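Local coordinates for thrombospondin related anonymous protein (Plasmodium falciparum, PDB 4F1J), which is an adhesive membrane protein of the malaria parasite whose von Willebrand factor A domain, the part described here, binds magnesium and probably mediates cell adhesion, at residues Y50-S55 with L98-K103. Sequence-based numbering, arbitrary orientation.
With SO4 (sulfate ion), chain F.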
ATOM      1  N   TYR A  50      -3.467   2.533  -8.175  1.00  7.40           N
ATOM      2  CA  TYR A  50      -2.632   3.727  -8.059  1.00  7.64           C
ATOM      3  C   TYR A  50      -1.419   3.277  -7.263  1.00  7.48           C
ATOM      4  O   TYR A  50      -1.522   2.407  -6.404  1.00  7.48           O
ATOM      5  CB  TYR A  50      -3.355   4.810  -7.284  1.00  6.92           C
ATOM      6  CG  TYR A  50      -2.457   5.907  -6.710  1.00  7.13           C
ATOM      7  CD1 TYR A  50      -1.840   5.761  -5.452  1.00  6.20           C
ATOM      8  CD2 TYR A  50      -2.210   7.069  -7.441  1.00  8.86           C
ATOM      9  CE1 TYR A  50      -1.050   6.791  -4.929  1.00  5.98           C
ATOM     10  CE2 TYR A  50      -1.383   8.080  -6.931  1.00  7.82           C
ATOM     11  CZ  TYR A  50      -0.812   7.922  -5.680  1.00  8.03           C
ATOM     12  OH  TYR A  50      -0.009   8.955  -5.183  1.00  7.95           O
ATOM     13  N   ALA A  51      -0.269   3.856  -7.555  1.00  7.33           N
ATOM     14  CA  ALA A  51       0.928   3.527  -6.773  1.00  8.09           C
ATOM     15  C   ALA A  51       1.767   4.750  -6.561  1.00  8.14           C
ATOM     16  O   ALA A  51       1.975   5.549  -7.474  1.00  8.69           O
ATOM     17  CB  ALA A  51       1.769   2.403  -7.445  1.00  7.47           C
ATOM     18  N   ASN A  52       2.234   4.909  -5.330  1.00  8.27           N
ATOM     19  CA  ASN A  52       3.315   5.846  -5.050  1.00  8.14           C
ATOM     20  C   ASN A  52       4.395   5.191  -4.231  1.00  7.91           C
ATOM     21  O   ASN A  52       4.181   4.122  -3.656  1.00  7.76           O
ATOM     22  CB  ASN A  52       2.854   7.202  -4.465  1.00  7.75           C
ATOM     23  CG  ASN A  52       2.359   7.161  -3.019  1.00  7.95           C
ATOM     24  OD1 ASN A  52       2.857   6.416  -2.177  1.00  8.83           O
ATOM     25  ND2 ASN A  52       1.378   8.021  -2.717  1.00  7.37           N
ATOM     26  N   ILE A  53       5.573   5.811  -4.253  1.00  7.59           N
ATOM     27  CA  ILE A  53       6.624   5.474  -3.293  1.00  8.51           C
ATOM     28  C   ILE A  53       6.722   6.635  -2.324  1.00  8.12           C
ATOM     29  O   ILE A  53       6.399   7.783  -2.687  1.00  9.25           O
ATOM     30  CB  ILE A  53       7.958   5.192  -3.970  1.00  8.67           C
ATOM     31  CG1 ILE A  53       8.375   6.354  -4.870  1.00  8.75           C
ATOM     32  CG2 ILE A  53       7.861   3.887  -4.795  1.00  8.92           C
ATOM     33  CD1 ILE A  53       9.771   6.198  -5.507  1.00 10.75           C
ATOM     34  N   PHE A  54       7.179   6.373  -1.114  1.00  8.09           N
ATOM     35  CA  PHE A  54       7.346   7.452  -0.154  1.00  7.40           C
ATOM     36  C   PHE A  54       8.523   7.190   0.778  1.00  8.18           C
ATOM     37  O   PHE A  54       8.731   6.088   1.285  1.00  7.51           O
ATOM     38  CB  PHE A  54       6.051   7.722   0.638  1.00  7.61           C
ATOM     39  CG  PHE A  54       5.711   6.658   1.635  1.00  7.27           C
ATOM     40  CD1 PHE A  54       4.959   5.563   1.261  1.00  7.01           C
ATOM     41  CD2 PHE A  54       6.130   6.740   2.955  1.00  7.35           C
ATOM     42  CE1 PHE A  54       4.640   4.570   2.164  1.00  6.90           C
ATOM     43  CE2 PHE A  54       5.825   5.715   3.854  1.00  6.37           C
ATOM     44  CZ  PHE A  54       5.100   4.635   3.444  1.00  9.03           C
ATOM     45  N   SER A  55       9.325   8.233   0.947  1.00  8.76           N
ATOM     46  CA  SER A  55      10.352   8.235   1.973  1.00  8.87           C
ATOM     47  C   SER A  55      10.413   9.682   2.479  1.00  8.95           C
ATOM     48  O   SER A  55       9.688  10.022   3.408  1.00  8.22           O
ATOM     49  CB  SER A  55      11.680   7.654   1.452  1.00  8.37           C
ATOM     50  OG  SER A  55      12.225   8.382   0.381  1.00  7.33           O
ATOM     51  N   LEU A  98      -0.311   9.435   2.320  1.00  8.09           N
ATOM     52  CA  LEU A  98      -1.761   9.397   2.614  1.00  8.51           C
ATOM     53  C   LEU A  98      -2.455  10.683   2.119  1.00  9.36           C
ATOM     54  O   LEU A  98      -3.590  10.646   1.610  1.00  9.61           O
ATOM     55  CB  LEU A  98      -1.984   9.208   4.115  1.00  8.88           C
ATOM     56  CG  LEU A  98      -1.581   7.863   4.719  1.00  7.59           C
ATOM     57  CD1 LEU A  98      -1.586   7.976   6.268  1.00  9.16           C
ATOM     58  CD2 LEU A  98      -2.504   6.733   4.214  1.00  9.49           C
ATOM     59  N   LEU A  99      -1.779  11.813   2.280  1.00  9.76           N
ATOM     60  CA  LEU A  99      -2.268  13.086   1.740  1.00 10.18           C
ATOM     61  C   LEU A  99      -2.538  13.015   0.221  1.00 10.50           C
ATOM     62  O   LEU A  99      -3.525  13.549  -0.274  1.00 10.81           O
ATOM     63  CB  LEU A  99      -1.290  14.216   2.049  1.00 10.63           C
ATOM     64  CG  LEU A  99      -1.605  15.597   1.440  1.00  9.91           C
ATOM     65  CD1 LEU A  99      -2.982  16.089   1.848  1.00 13.45           C
ATOM     66  CD2 LEU A  99      -0.520  16.553   1.875  1.00 11.88           C
ATOM     67  N   GLN A 100      -1.679  12.333  -0.524  1.00 10.15           N
ATOM     68  CA  GLN A 100      -1.877  12.236  -1.989  1.00 10.64           C
ATOM     69  C   GLN A 100      -3.147  11.472  -2.298  1.00 10.16           C
ATOM     70  O   GLN A 100      -3.869  11.816  -3.248  1.00 10.26           O
ATOM     71  CB  GLN A 100      -0.689  11.582  -2.669  1.00 10.94           C
ATOM     72  CG  GLN A 100       0.644  12.318  -2.451  1.00 11.40           C
ATOM     73  CD  GLN A 100       0.540  13.822  -2.557  1.00 16.07           C
ATOM     74  OE1 GLN A 100       0.111  14.363  -3.587  1.00 17.37           O
ATOM     75  NE2 GLN A 100       0.885  14.524  -1.480  1.00 16.51           N
ATOM     76  N   VAL A 101      -3.431  10.442  -1.499  1.00 10.06           N
ATOM     77  CA  VAL A 101      -4.693   9.708  -1.650  1.00 10.22           C
ATOM     78  C   VAL A 101      -5.888  10.634  -1.384  1.00 11.37           C
ATOM     79  O   VAL A 101      -6.842  10.673  -2.161  1.00  9.98           O
ATOM     80  CB  VAL A 101      -4.758   8.496  -0.758  1.00 10.31           C
ATOM     81  CG1 VAL A 101      -6.143   7.847  -0.836  1.00  9.56           C
ATOM     82  CG2 VAL A 101      -3.652   7.493  -1.163  1.00  8.61           C
ATOM     83  N   ARG A 102      -5.825  11.388  -0.288  1.00 10.82           N
ATOM     84  CA  ARG A 102      -6.914  12.296   0.040  1.00 11.87           C
ATOM     85  C   ARG A 102      -7.083  13.357  -1.036  1.00 11.31           C
ATOM     86  O   ARG A 102      -8.187  13.806  -1.253  1.00 11.49           O
ATOM     87  CB  ARG A 102      -6.683  12.916   1.424  1.00 11.51           C
ATOM     88  CG  ARG A 102      -7.867  13.743   1.977  1.00 13.98           C
ATOM     89  CD  ARG A 102      -7.669  14.014   3.471  1.00 15.95           C
ATOM     90  NE  ARG A 102      -6.491  14.825   3.731  1.00 19.09           N
ATOM     91  CZ  ARG A 102      -6.487  16.145   3.861  1.00 20.13           C
ATOM     92  NH1 ARG A 102      -7.602  16.835   3.715  1.00 22.87           N
ATOM     93  NH2 ARG A 102      -5.350  16.784   4.118  1.00 23.22           N
ATOM     94  N   LYS A 103      -6.004  13.745  -1.737  1.00 11.12           N
ATOM     95  CA  LYS A 103      -6.126  14.723  -2.830  1.00 12.32           C
ATOM     96  C   LYS A 103      -6.916  14.118  -4.000  1.00 11.44           C
ATOM     97  O   LYS A 103      -7.721  14.816  -4.617  1.00 11.65           O
ATOM     98  CB  LYS A 103      -4.750  15.237  -3.285  1.00 12.89           C
ATOM     99  CG  LYS A 103      -4.123  16.229  -2.342  1.00 14.22           C
ATOM    100  CD  LYS A 103      -2.675  16.484  -2.735  1.00 15.19           C
TER
HETATM  101  S   SO4 F 304     -11.026  16.421   3.724  1.00 73.10           S
HETATM  102  O1  SO4 F 304     -10.953  15.008   4.066  1.00 72.86           O
HETATM  103  O2  SO4 F 304     -10.422  16.657   2.415  1.00 73.16           O
HETATM  104  O3  SO4 F 304     -12.412  16.858   3.680  1.00 73.95           O
HETATM  105  O4  SO4 F 304     -10.344  17.195   4.757  1.00 73.81           O
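Tyr50 and Asn52 of strand 47-54 both meet the CB of Gln100 on helix 94-106. The phenol oxygen comes closer, with Tyr50 OH 3.7 Å from Gln100 CB. Asn52 ND2 lies 4.1 Å from the same Gln100 CB. Both are van der Waals approaches, the second a loose one, and no hydrogen bond joins the two segments. Instead, Asn52 ND2 donates to Tyr50 OH at 3.0 Å, with an N-H...O angle of 153°. The amide nitrogen sits at the edge of the tyrosine ring, in its plane, while the hydroxyl is tilted from the amide plane of Asn52. This bond links alternate residues whose side chains set out from the same face of the sheet, and it should restrict rotation of the asparagine amide. The tyrosine ring swings to the side opposite the backbone nitrogen (chi1 161°), and this brings its hydroxyl up to the helix.

Gln100 sets out toward the strand, but its amide turns away. The chain bends at chi2, and NE2 hydrogen-bonds to Asp96 O one turn back in the helix. The Asn52 and Gln100 side chains cross at about a right angle, their amide planes 54° apart, whereas Tyr50 crosses Gln100 obliquely. Beside the contact, the rings of Tyr50 and His104 meet steeply. On the helix's far flank, Arg102 forms a salt bridge with Glu135 through NE.

The arrangement is helix-on-sheet packing of the Rossmann-like von Willebrand factor A fold, with helix 94-106 lying against the central sheet and carrying the magnesium-binding Ser95 near its start.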